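Local coordinates for protein metallocarboxypeptidase (Trypanosoma cruzi, PDB 3DWC) that probably releases single amino acids, other than proline, from the C-terminal end of peptides as a metal-dependent carboxypeptidase of the M32 family, at residues 266-269 / 270-273; 300-303 / 304-307; 459-462 / 463-466; 23-26 / 27-30. All coordinates share one frame; numbering follows the deposited sequence.

Contact 1 of 4, residues 266-269 / 270-273. With CO (cobalt (II) ion), chain Q.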
ATOM      1  N   ILE B 266     -18.691  -4.254 -12.382  1.00 29.17           N
ATOM      2  CA  ILE B 266     -20.042  -4.229 -11.800  1.00 28.56           C
ATOM      3  C   ILE B 266     -20.124  -5.281 -10.660  1.00 28.10           C
ATOM      4  O   ILE B 266     -20.569  -5.011  -9.562  1.00 28.94           O
ATOM      5  CB  ILE B 266     -21.137  -4.422 -12.903  1.00 28.58           C
ATOM      6  CG1 ILE B 266     -21.263  -3.156 -13.748  1.00 27.50           C
ATOM      7  CG2 ILE B 266     -22.543  -4.749 -12.245  1.00 28.14           C
ATOM      8  CD1 ILE B 266     -22.142  -3.264 -15.018  1.00 27.60           C
ATOM      9  N   HIS B 267     -19.667  -6.475 -10.939  1.00 27.29           N
ATOM     10  CA  HIS B 267     -19.563  -7.545  -9.937  1.00 27.66           C
ATOM     11  C   HIS B 267     -18.803  -7.095  -8.664  1.00 28.18           C
ATOM     12  O   HIS B 267     -19.275  -7.236  -7.542  1.00 28.98           O
ATOM     13  CB  HIS B 267     -18.849  -8.750 -10.604  1.00 26.51           C
ATOM     14  CG  HIS B 267     -18.801  -9.963  -9.742  1.00 26.31           C
ATOM     15  ND1 HIS B 267     -19.668 -11.024  -9.906  1.00 27.25           N
ATOM     16  CD2 HIS B 267     -18.018 -10.274  -8.682  1.00 24.06           C
ATOM     17  CE1 HIS B 267     -19.435 -11.928  -8.964  1.00 29.22           C
ATOM     18  NE2 HIS B 267     -18.438 -11.493  -8.210  1.00 28.39           N
ATOM     19  N   GLU B 268     -17.601  -6.548  -8.838  1.00 29.31           N
ATOM     20  CA  GLU B 268     -16.805  -6.133  -7.702  1.00 28.52           C
ATOM     21  C   GLU B 268     -17.393  -4.936  -7.003  1.00 28.63           C
ATOM     22  O   GLU B 268     -17.305  -4.831  -5.811  1.00 27.35           O
ATOM     23  CB  GLU B 268     -15.383  -5.827  -8.141  1.00 29.62           C
ATOM     24  CG  GLU B 268     -14.688  -6.982  -8.777  1.00 30.76           C
ATOM     25  CD  GLU B 268     -14.624  -8.233  -7.909  1.00 40.30           C
ATOM     26  OE1 GLU B 268     -14.533  -8.112  -6.669  1.00 42.31           O
ATOM     27  OE2 GLU B 268     -14.625  -9.365  -8.487  1.00 45.83           O
ATOM     28  N   THR B 269     -18.017  -4.047  -7.747  1.00 28.90           N
ATOM     29  CA  THR B 269     -18.729  -2.945  -7.145  1.00 29.52           C
ATOM     30  C   THR B 269     -19.859  -3.480  -6.271  1.00 30.28           C
ATOM     31  O   THR B 269     -20.120  -2.940  -5.210  1.00 30.52           O
ATOM     32  CB  THR B 269     -19.197  -1.938  -8.207  1.00 28.74           C
ATOM     33  OG1 THR B 269     -18.058  -1.435  -8.866  1.00 26.13           O
ATOM     34  CG2 THR B 269     -19.999  -0.714  -7.604  1.00 28.86           C
ATOM     35  N   GLY B 270     -20.507  -4.565  -6.674  1.00 31.24           N
ATOM     36  CA  GLY B 270     -21.565  -5.130  -5.822  1.00 31.41           C
ATOM     37  C   GLY B 270     -21.016  -5.610  -4.472  1.00 31.87           C
ATOM     38  O   GLY B 270     -21.653  -5.410  -3.465  1.00 33.02           O
ATOM     39  N   HIS B 271     -19.863  -6.295  -4.485  1.00 32.74           N
ATOM     40  CA  HIS B 271     -19.111  -6.642  -3.258  1.00 32.47           C
ATOM     41  C   HIS B 271     -18.771  -5.367  -2.444  1.00 33.28           C
ATOM     42  O   HIS B 271     -19.041  -5.291  -1.232  1.00 33.07           O
ATOM     43  CB  HIS B 271     -17.795  -7.370  -3.592  1.00 33.31           C
ATOM     44  CG  HIS B 271     -17.936  -8.806  -4.010  1.00 34.39           C
ATOM     45  ND1 HIS B 271     -18.522  -9.772  -3.226  1.00 37.56           N
ATOM     46  CD2 HIS B 271     -17.458  -9.461  -5.094  1.00 38.13           C
ATOM     47  CE1 HIS B 271     -18.481 -10.941  -3.848  1.00 36.16           C
ATOM     48  NE2 HIS B 271     -17.828 -10.780  -4.977  1.00 37.30           N
ATOM     49  N   ALA B 272     -18.224  -4.347  -3.133  1.00 33.01           N
ATOM     50  CA  ALA B 272     -17.802  -3.093  -2.513  1.00 31.90           C
ATOM     51  C   ALA B 272     -18.903  -2.399  -1.757  1.00 31.47           C
ATOM     52  O   ALA B 272     -18.664  -1.829  -0.672  1.00 30.47           O
ATOM     53  CB  ALA B 272     -17.227  -2.130  -3.577  1.00 32.73           C
ATOM     54  N   LYS B 273     -20.101  -2.402  -2.323  1.00 30.86           N
ATOM     55  CA  LYS B 273     -21.225  -1.698  -1.675  1.00 30.23           C
ATOM     56  C   LYS B 273     -21.538  -2.355  -0.350  1.00 29.91           C
ATOM     57  O   LYS B 273     -21.894  -1.686   0.622  1.00 30.81           O
ATOM     58  CB  LYS B 273     -22.467  -1.725  -2.566  1.00 30.89           C
ATOM     59  CG  LYS B 273     -22.364  -0.875  -3.890  1.00 30.04           C
ATOM     60  CD  LYS B 273     -22.195   0.635  -3.625  1.00 29.05           C
ATOM     61  CE  LYS B 273     -23.488   1.271  -3.028  1.00 28.72           C
ATOM     62  NZ  LYS B 273     -23.301   2.720  -2.738  1.00 27.00           N
TER
HETATM   63 CO    CO Q 999     -17.417 -12.362  -6.438  1.00 40.81          CO
HETATM   64  O   HOH W   1     -15.425 -11.636  -7.214  1.00 27.73           O
HETATM   65  O   HOH W   2     -17.086 -13.876  -7.351  1.00 20.42           O
HETATM   66  O   HOH W   3     -16.102 -13.589  -5.208  1.00 25.48           O
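His267 and His271 reach one cobalt ion from successive turns of a helix by two different first torsions. CG of His267 is anti to the backbone N (chi1 -174°), whereas CG of His271 is anti to the carbonyl carbon (chi1 -75°). The two side chains then lie side by side and point the same way. His267 NE2 and His271 NE2 each bind the cobalt at 2.2 Å. The two nitrogens, His267 NE2 and His271 NE2, are 3.4 Å apart because they share the metal. The rings are oblique to each other, with planes at 68°. Glu298 and three waters complete the shell. Water 1 lies 2.3 Å from the cobalt and donates a hydrogen bond to Glu268 OE2 at 2.7 Å. Glu268 is the predicted proton donor and acceptor. Its chain bends at chi2 and brings OE1 to 3.6 Å from His271 CD2. This is the HExxH motif known from zinc-dependent metallopeptidases, here carrying cobalt. Backbone bonds from Gly270, His271, Ala272 and Lys273 to the residues four earlier keep the helix regular through the motif. A second-shell residue, Glu305, accepts a hydrogen bond from His267 ND1, which helps fix the rotation of that ring. The motif lies on helix 259-276. Helix 294-309 packs against Ile266 and both histidines. Strand 246-251 touches Glu268, Thr269 and Ala272, and strand 240-241 meets Glu268 and His271 through Cys240.

Contact 2 of 4, residues 300-303 / 304-307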
ATOM      1  N   GLN B 300     -24.517 -10.292  -3.123  1.00 30.46           N
ATOM      2  CA  GLN B 300     -24.387  -8.896  -3.464  1.00 30.05           C
ATOM      3  C   GLN B 300     -23.656  -8.637  -4.784  1.00 29.13           C
ATOM      4  O   GLN B 300     -24.066  -7.774  -5.562  1.00 31.29           O
ATOM      5  CB  GLN B 300     -23.715  -8.151  -2.312  1.00 30.72           C
ATOM      6  CG  GLN B 300     -24.376  -8.363  -0.918  1.00 30.38           C
ATOM      7  CD  GLN B 300     -25.886  -8.380  -0.902  1.00 28.22           C
ATOM      8  OE1 GLN B 300     -26.547  -7.353  -1.105  1.00 27.70           O
ATOM      9  NE2 GLN B 300     -26.453  -9.568  -0.692  1.00 28.12           N
ATOM     10  N   SER B 301     -22.574  -9.340  -5.070  1.00 29.23           N
ATOM     11  CA  SER B 301     -21.910  -9.119  -6.348  1.00 28.31           C
ATOM     12  C   SER B 301     -22.835  -9.498  -7.509  1.00 27.06           C
ATOM     13  O   SER B 301     -22.898  -8.828  -8.570  1.00 25.58           O
ATOM     14  CB  SER B 301     -20.629  -9.931  -6.390  1.00 28.76           C
ATOM     15  OG  SER B 301     -20.931 -11.266  -6.084  1.00 31.52           O
ATOM     16  N   LEU B 302     -23.514 -10.615  -7.342  1.00 27.02           N
ATOM     17  CA  LEU B 302     -24.363 -11.162  -8.412  1.00 27.28           C
ATOM     18  C   LEU B 302     -25.707 -10.480  -8.528  1.00 27.29           C
ATOM     19  O   LEU B 302     -26.328 -10.456  -9.591  1.00 28.00           O
ATOM     20  CB  LEU B 302     -24.506 -12.670  -8.274  1.00 27.35           C
ATOM     21  CG  LEU B 302     -23.194 -13.435  -8.474  1.00 28.10           C
ATOM     22  CD1 LEU B 302     -23.397 -14.920  -8.160  1.00 27.28           C
ATOM     23  CD2 LEU B 302     -22.625 -13.267  -9.857  1.00 25.57           C
ATOM     24  N   PHE B 303     -26.164  -9.895  -7.461  1.00 28.23           N
ATOM     25  CA  PHE B 303     -27.301  -8.994  -7.559  1.00 28.40           C
ATOM     26  C   PHE B 303     -26.988  -7.836  -8.527  1.00 29.67           C
ATOM     27  O   PHE B 303     -27.770  -7.524  -9.444  1.00 28.40           O
ATOM     28  CB  PHE B 303     -27.624  -8.486  -6.167  1.00 29.01           C
ATOM     29  CG  PHE B 303     -28.905  -7.724  -6.092  1.00 28.59           C
ATOM     30  CD1 PHE B 303     -30.069  -8.348  -5.744  1.00 28.27           C
ATOM     31  CD2 PHE B 303     -28.922  -6.370  -6.371  1.00 28.05           C
ATOM     32  CE1 PHE B 303     -31.264  -7.627  -5.653  1.00 28.11           C
ATOM     33  CE2 PHE B 303     -30.096  -5.613  -6.239  1.00 29.21           C
ATOM     34  CZ  PHE B 303     -31.280  -6.258  -5.898  1.00 28.68           C
ATOM     35  N   ALA B 304     -25.795  -7.255  -8.361  1.00 28.47           N
ATOM     36  CA  ALA B 304     -25.317  -6.202  -9.239  1.00 28.57           C
ATOM     37  C   ALA B 304     -25.113  -6.699 -10.654  1.00 27.64           C
ATOM     38  O   ALA B 304     -25.698  -6.183 -11.596  1.00 28.17           O
ATOM     39  CB  ALA B 304     -23.965  -5.533  -8.685  1.00 26.30           C
ATOM     40  N   GLU B 305     -24.268  -7.693 -10.801  1.00 28.58           N
ATOM     41  CA  GLU B 305     -23.924  -8.212 -12.088  1.00 29.11           C
ATOM     42  C   GLU B 305     -25.064  -8.865 -12.817  1.00 29.15           C
ATOM     43  O   GLU B 305     -25.320  -8.536 -13.981  1.00 28.94           O
ATOM     44  CB  GLU B 305     -22.754  -9.206 -11.972  1.00 29.51           C
ATOM     45  CG  GLU B 305     -22.226  -9.567 -13.291  1.00 29.98           C
ATOM     46  CD  GLU B 305     -21.333 -10.783 -13.304  1.00 30.68           C
ATOM     47  OE1 GLU B 305     -20.930 -11.291 -12.253  1.00 34.37           O
ATOM     48  OE2 GLU B 305     -21.037 -11.213 -14.413  1.00 34.68           O
ATOM     49  N   MET B 306     -25.733  -9.821 -12.160  1.00 29.67           N
ATOM     50  CA  MET B 306     -26.677 -10.693 -12.871  1.00 30.54           C
ATOM     51  C   MET B 306     -28.083 -10.154 -12.854  1.00 30.89           C
ATOM     52  O   MET B 306     -28.751 -10.110 -13.889  1.00 31.51           O
ATOM     53  CB  MET B 306     -26.658 -12.126 -12.312  1.00 31.98           C
ATOM     54  CG  MET B 306     -25.287 -12.824 -12.372  1.00 30.96           C
ATOM     55  SD  MET B 306     -24.757 -12.918 -14.079  1.00 32.93           S
ATOM     56  CE  MET B 306     -23.408 -14.102 -14.047  1.00 33.01           C
ATOM     57  N   GLN B 307     -28.526  -9.719 -11.690  1.00 30.42           N
ATOM     58  CA  GLN B 307     -29.896  -9.262 -11.539  1.00 30.06           C
ATOM     59  C   GLN B 307     -30.132  -7.906 -12.174  1.00 30.61           C
ATOM     60  O   GLN B 307     -31.216  -7.663 -12.712  1.00 31.04           O
ATOM     61  CB  GLN B 307     -30.332  -9.280 -10.075  1.00 30.33           C
ATOM     62  CG  GLN B 307     -30.388 -10.674  -9.433  1.00 27.75           C
ATOM     63  CD  GLN B 307     -31.406 -11.604 -10.081  1.00 30.23           C
ATOM     64  OE1 GLN B 307     -31.183 -12.803 -10.176  1.00 31.80           O
ATOM     65  NE2 GLN B 307     -32.541 -11.071 -10.474  1.00 25.91           N
TER
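Leu302 and Met306 meet one helical turn apart, with Leu302 CD2 3.7 Å from Met306 CG. CG of Leu302 (chi1 -65°) lies beside its backbone N, and Met306 makes the same choice. This sends both chains the same way, side by side. The same methyl, Leu302 CD2, lies 3.5 Å from Glu305 OE1 and packs alongside that carboxylate. The backbone changes its pattern here. Leu302 O accepts two hydrogen bonds, from Met306 N at 2.7 Å and from Gln307 N at 3.1 Å. The Gln307 donor lies in the carbonyl plane, while the Met306 donor is tilted 32° from it. The second bond skips one residue further and marks a wider pi-type turn. Before it, Glu305 N bonds to Ser301 O at 2.9 Å in a nearly straight line (174°). The bond from Ala304 N to Gln300 O is weak.

Gln300, Ser301 and Glu305 find their polar partners beyond this turn. Glu305 OE1 takes a hydrogen bond from His267 and OE2 forms a salt bridge with Arg310. Ser301 OG bonds to the carbonyl of Glu298. Gln300 OE1 is shared by Trp467 and Gln462, and its NE2 reaches the carbonyl of Val296. Met306 O accepts from Arg499. The buried carboxylate of Glu305 thus has a partner on each oxygen. It is held between a metal-binding histidine and an arginine. Its negative charge would probably polarise the His267 ring and strengthen the nitrogen's hold on the cobalt.

Contact 3 of 4, residues 459-462 / 463-466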
ATOM      1  N   LEU B 459     -30.720   0.155  -4.191  1.00 29.43           N
ATOM      2  CA  LEU B 459     -29.570   0.071  -3.305  1.00 29.33           C
ATOM      3  C   LEU B 459     -30.028   0.277  -1.865  1.00 28.42           C
ATOM      4  O   LEU B 459     -29.515  -0.380  -0.977  1.00 27.36           O
ATOM      5  CB  LEU B 459     -28.456   1.084  -3.681  1.00 29.37           C
ATOM      6  CG  LEU B 459     -27.910   1.010  -5.115  1.00 28.95           C
ATOM      7  CD1 LEU B 459     -27.022   2.196  -5.433  1.00 27.29           C
ATOM      8  CD2 LEU B 459     -27.189  -0.352  -5.319  1.00 26.55           C
ATOM      9  N   ALA B 460     -31.024   1.142  -1.640  1.00 28.88           N
ATOM     10  CA  ALA B 460     -31.530   1.364  -0.302  1.00 28.94           C
ATOM     11  C   ALA B 460     -32.159   0.123   0.319  1.00 28.26           C
ATOM     12  O   ALA B 460     -31.971  -0.153   1.503  1.00 25.93           O
ATOM     13  CB  ALA B 460     -32.522   2.519  -0.265  1.00 29.68           C
ATOM     14  N   LYS B 461     -32.896  -0.629  -0.477  1.00 28.83           N
ATOM     15  CA  LYS B 461     -33.466  -1.920  -0.008  1.00 29.44           C
ATOM     16  C   LYS B 461     -32.371  -2.922   0.351  1.00 29.65           C
ATOM     17  O   LYS B 461     -32.493  -3.651   1.327  1.00 28.72           O
ATOM     18  CB  LYS B 461     -34.331  -2.569  -1.083  1.00 29.76           C
ATOM     19  CG  LYS B 461     -35.659  -1.965  -1.313  1.00 29.24           C
ATOM     20  CD  LYS B 461     -36.654  -2.305  -0.178  1.00 31.47           C
ATOM     21  CE  LYS B 461     -37.965  -1.503  -0.328  1.00 31.54           C
ATOM     22  NZ  LYS B 461     -38.964  -1.879   0.716  1.00 30.57           N
ATOM     23  N   GLN B 462     -31.327  -2.975  -0.457  1.00 30.32           N
ATOM     24  CA  GLN B 462     -30.149  -3.849  -0.155  1.00 31.54           C
ATOM     25  C   GLN B 462     -29.466  -3.459   1.173  1.00 31.52           C
ATOM     26  O   GLN B 462     -29.020  -4.306   1.951  1.00 30.43           O
ATOM     27  CB  GLN B 462     -29.105  -3.756  -1.244  1.00 32.84           C
ATOM     28  CG  GLN B 462     -29.419  -4.524  -2.520  1.00 32.98           C
ATOM     29  CD  GLN B 462     -28.302  -4.484  -3.492  1.00 31.29           C
ATOM     30  OE1 GLN B 462     -28.223  -3.551  -4.336  1.00 30.22           O
ATOM     31  NE2 GLN B 462     -27.421  -5.535  -3.457  1.00 30.17           N
ATOM     32  N   ASN B 463     -29.419  -2.157   1.416  1.00 31.91           N
ATOM     33  CA  ASN B 463     -28.746  -1.624   2.567  1.00 31.83           C
ATOM     34  C   ASN B 463     -29.548  -1.974   3.785  1.00 32.11           C
ATOM     35  O   ASN B 463     -28.987  -2.444   4.778  1.00 33.17           O
ATOM     36  CB  ASN B 463     -28.547  -0.124   2.398  1.00 32.00           C
ATOM     37  CG  ASN B 463     -27.684   0.522   3.519  1.00 33.94           C
ATOM     38  OD1 ASN B 463     -26.688  -0.028   3.970  1.00 36.05           O
ATOM     39  ND2 ASN B 463     -28.081   1.717   3.932  1.00 36.27           N
ATOM     40  N   GLU B 464     -30.857  -1.760   3.708  1.00 31.72           N
ATOM     41  CA  GLU B 464     -31.755  -2.065   4.793  1.00 32.86           C
ATOM     42  C   GLU B 464     -31.783  -3.557   5.080  1.00 31.10           C
ATOM     43  O   GLU B 464     -31.747  -3.965   6.229  1.00 31.75           O
ATOM     44  CB  GLU B 464     -33.208  -1.536   4.529  1.00 31.57           C
ATOM     45  CG  GLU B 464     -34.346  -2.514   5.060  1.00 35.08           C
ATOM     46  CD  GLU B 464     -35.731  -2.227   4.471  1.00 40.77           C
ATOM     47  OE1 GLU B 464     -36.143  -1.029   4.544  1.00 50.48           O
ATOM     48  OE2 GLU B 464     -36.430  -3.188   3.971  1.00 49.62           O
ATOM     49  N   LYS B 465     -31.939  -4.353   4.042  1.00 30.44           N
ATOM     50  CA  LYS B 465     -32.173  -5.782   4.221  1.00 31.35           C
ATOM     51  C   LYS B 465     -30.941  -6.577   4.593  1.00 29.91           C
ATOM     52  O   LYS B 465     -31.036  -7.559   5.334  1.00 28.97           O
ATOM     53  CB  LYS B 465     -32.815  -6.416   2.969  1.00 31.08           C
ATOM     54  CG  LYS B 465     -34.237  -5.984   2.765  1.00 32.92           C
ATOM     55  CD  LYS B 465     -34.799  -6.440   1.388  1.00 31.19           C
ATOM     56  CE  LYS B 465     -36.243  -5.984   1.252  1.00 30.11           C
ATOM     57  NZ  LYS B 465     -37.149  -6.510   2.368  1.00 29.06           N
ATOM     58  N   ILE B 466     -29.799  -6.161   4.070  1.00 29.19           N
ATOM     59  CA  ILE B 466     -28.605  -6.932   4.194  1.00 29.24           C
ATOM     60  C   ILE B 466     -27.471  -6.125   4.803  1.00 29.26           C
ATOM     61  O   ILE B 466     -26.959  -6.495   5.863  1.00 29.45           O
ATOM     62  CB  ILE B 466     -28.128  -7.514   2.842  1.00 29.99           C
ATOM     63  CG1 ILE B 466     -29.241  -8.356   2.190  1.00 29.71           C
ATOM     64  CG2 ILE B 466     -26.844  -8.313   3.064  1.00 27.51           C
ATOM     65  CD1 ILE B 466     -29.700  -9.568   3.036  1.00 28.33           C
TER
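Lys461 and Lys465 cross one turn apart, joined by their aliphatic parts, with Lys461 CD 4.0 Å from Lys465 CE. The tight part of the contact is at the root of Lys465. Its CG is anti to its own carbonyl carbon (chi1 -70°), which lays the chain over the carbonyl of Lys461. CB and CG of Lys465 are both 3.2 Å from Lys461 O. That oxygen also accepts a hydrogen bond from Lys465 N at 2.9 Å. The ammonium groups stay apart, with Lys461 NZ 5.2 Å from Lys465 NZ. Each has a salt bridge to a different oxygen of Glu440, whose carboxylate they share. Lys465 NZ also bonds to the carbonyl of Ala482.

The loose side belongs to Ala460 and Glu464, both exposed. Glu464 OE2 forms a long salt bridge, 3.8 Å from Lys465 NZ. Lys461 NZ is further away, 4.3 Å from Glu464 OE2, beyond a salt bridge. On the buried side Gln462 gives its NE2 hydrogen bond to Gln300. Ile466 N bonds to Gln462 O at 2.9 Å, where the donor stands above the carbonyl plane and the helix is near its end.

These turns of helix 456-467 are amphipathic: Ala460 and Glu464 are exposed, and the other side packs on helices 421-441, 294-309 and 475-483, as expected in the largely helical fold of the M32 carboxypeptidases.

Contact 4 of 4, residues 23-26 / 27-30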
ATOM      1  N   LEU B  23      -2.346  -5.842   6.902  1.00 28.72           N
ATOM      2  CA  LEU B  23      -2.311  -7.025   6.054  1.00 29.70           C
ATOM      3  C   LEU B  23      -3.110  -6.852   4.765  1.00 28.80           C
ATOM      4  O   LEU B  23      -2.670  -7.213   3.691  1.00 28.46           O
ATOM      5  CB  LEU B  23      -2.905  -8.224   6.811  1.00 30.49           C
ATOM      6  CG  LEU B  23      -1.978  -9.018   7.712  1.00 35.04           C
ATOM      7  CD1 LEU B  23      -2.712 -10.281   8.189  1.00 37.81           C
ATOM      8  CD2 LEU B  23      -0.715  -9.361   6.955  1.00 34.81           C
ATOM      9  N   LEU B  24      -4.291  -6.293   4.896  1.00 28.87           N
ATOM     10  CA  LEU B  24      -5.162  -6.074   3.740  1.00 28.28           C
ATOM     11  C   LEU B  24      -4.533  -5.069   2.741  1.00 27.97           C
ATOM     12  O   LEU B  24      -4.597  -5.218   1.511  1.00 27.29           O
ATOM     13  CB  LEU B  24      -6.506  -5.585   4.270  1.00 27.95           C
ATOM     14  CG  LEU B  24      -7.376  -6.628   4.985  1.00 27.70           C
ATOM     15  CD1 LEU B  24      -8.484  -5.989   5.827  1.00 29.72           C
ATOM     16  CD2 LEU B  24      -7.997  -7.568   3.950  1.00 27.32           C
ATOM     17  N   LEU B  25      -3.897  -4.042   3.279  1.00 28.88           N
ATOM     18  CA  LEU B  25      -3.191  -3.038   2.448  1.00 28.18           C
ATOM     19  C   LEU B  25      -2.066  -3.701   1.758  1.00 27.93           C
ATOM     20  O   LEU B  25      -1.910  -3.565   0.541  1.00 28.73           O
ATOM     21  CB  LEU B  25      -2.626  -1.908   3.295  1.00 27.82           C
ATOM     22  CG  LEU B  25      -1.986  -0.747   2.490  1.00 30.01           C
ATOM     23  CD1 LEU B  25      -3.092  -0.054   1.612  1.00 28.26           C
ATOM     24  CD2 LEU B  25      -1.313   0.281   3.448  1.00 25.88           C
ATOM     25  N   ALA B  26      -1.267  -4.425   2.535  1.00 27.14           N
ATOM     26  CA  ALA B  26      -0.096  -5.156   1.999  1.00 28.01           C
ATOM     27  C   ALA B  26      -0.509  -6.131   0.901  1.00 28.01           C
ATOM     28  O   ALA B  26       0.190  -6.284  -0.088  1.00 29.28           O
ATOM     29  CB  ALA B  26       0.635  -5.905   3.133  1.00 25.62           C
ATOM     30  N   ASP B  27      -1.668  -6.759   1.060  1.00 28.71           N
ATOM     31  CA  ASP B  27      -2.141  -7.737   0.065  1.00 28.30           C
ATOM     32  C   ASP B  27      -2.623  -6.995  -1.171  1.00 28.78           C
ATOM     33  O   ASP B  27      -2.251  -7.330  -2.263  1.00 28.97           O
ATOM     34  CB  ASP B  27      -3.214  -8.646   0.643  1.00 28.83           C
ATOM     35  CG  ASP B  27      -3.594  -9.765  -0.311  1.00 31.69           C
ATOM     36  OD1 ASP B  27      -2.703 -10.573  -0.678  1.00 39.83           O
ATOM     37  OD2 ASP B  27      -4.732  -9.782  -0.755  1.00 36.66           O
ATOM     38  N   TRP B  28      -3.422  -5.947  -0.986  1.00 28.09           N
ATOM     39  CA  TRP B  28      -3.858  -5.127  -2.106  1.00 28.53           C
ATOM     40  C   TRP B  28      -2.679  -4.627  -2.948  1.00 28.66           C
ATOM     41  O   TRP B  28      -2.662  -4.774  -4.191  1.00 30.42           O
ATOM     42  CB  TRP B  28      -4.781  -3.959  -1.616  1.00 29.48           C
ATOM     43  CG  TRP B  28      -5.097  -2.994  -2.711  1.00 28.96           C
ATOM     44  CD1 TRP B  28      -6.117  -3.076  -3.593  1.00 30.60           C
ATOM     45  CD2 TRP B  28      -4.337  -1.821  -3.070  1.00 30.11           C
ATOM     46  NE1 TRP B  28      -6.041  -2.037  -4.509  1.00 32.35           N
ATOM     47  CE2 TRP B  28      -4.940  -1.266  -4.216  1.00 31.49           C
ATOM     48  CE3 TRP B  28      -3.150  -1.255  -2.596  1.00 32.27           C
ATOM     49  CZ2 TRP B  28      -4.453  -0.103  -4.838  1.00 32.24           C
ATOM     50  CZ3 TRP B  28      -2.641  -0.104  -3.243  1.00 32.25           C
ATOM     51  CH2 TRP B  28      -3.296   0.452  -4.356  1.00 30.94           C
ATOM     52  N   ASP B  29      -1.645  -4.111  -2.274  1.00 27.37           N
ATOM     53  CA  ASP B  29      -0.519  -3.497  -2.930  1.00 26.99           C
ATOM     54  C   ASP B  29       0.309  -4.523  -3.661  1.00 27.10           C
ATOM     55  O   ASP B  29       0.873  -4.218  -4.743  1.00 27.15           O
ATOM     56  CB  ASP B  29       0.293  -2.735  -1.858  1.00 26.58           C
ATOM     57  CG  ASP B  29       1.485  -2.047  -2.404  1.00 25.75           C
ATOM     58  OD1 ASP B  29       1.405  -0.841  -2.667  1.00 24.61           O
ATOM     59  OD2 ASP B  29       2.514  -2.703  -2.624  1.00 27.31           O
ATOM     60  N   SER B  30       0.437  -5.728  -3.093  1.00 27.20           N
ATOM     61  CA  SER B  30       1.247  -6.768  -3.737  1.00 29.38           C
ATOM     62  C   SER B  30       0.685  -7.112  -5.126  1.00 29.59           C
ATOM     63  O   SER B  30       1.415  -7.532  -5.986  1.00 30.87           O
ATOM     64  CB  SER B  30       1.355  -8.048  -2.882  1.00 29.59           C
ATOM     65  OG  SER B  30       0.058  -8.600  -2.760  1.00 34.46           O
TER
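This is a local contact between successive turns of helix 3-32, with one side against the second subunit. Leu25 and Trp28 are its apolar pair. Leu25 CD1 comes to 4.4 Å from Trp28 CE3, a loose approach. Trp28 carries CG anti to its backbone N (chi1 172°), and the indole leads away from residues 23-26, with Leu25 O at the ring edge, near its plane, 4.1 Å from Trp28 CE3. Leu25 O itself accepts from Asp29 N at 2.9 Å, nearly along the C=O axis. Trp28 N bonds to Leu24 O at 2.9 Å and is almost straight (169°). Ser30 N bonds to Ala26 O at 3.1 Å. Ser30 OG turns back into the helix and donates to Asp27 O at 2.7 Å.

The carboxylate of Asp29 is buried and paired on both oxygens. OD2 pairs with Arg42 of its own chain and OD1 with Arg248 of the second subunit. Leu25, Ala26, Trp28 and Asp29 all pack on the second subunit. Helix 39-57 covers Leu23 and Ala26 within the chain. Strand 246-251 of the same chain supplies the Arg248 that makes a cation-pi contact with the indole of Trp28.

Contact 1 supplies two of the three protein ligands of the cobalt, and contact 2 adds a second-shell carboxylate. Their centres are 8 Å apart, and they are joined by a probable hydrogen bond from His267 ND1 to Glu305 OE1 at 2.7 Å. Ser301 CB also packs 3.3 Å from His271 NE2. Contact 3 lies one layer further out, its centre 13 Å from that of contact 2. Gln462 NE2 is 3.1 Å from Gln300 OE1 across that boundary. Bound alanine comes within about 4 Å of the Ala460 side chain. Contact 4 stands apart at the dimer interface, its centre 19 Å from that of contact 1. Its Trp28 side chain is about 10 Å from that of Glu268.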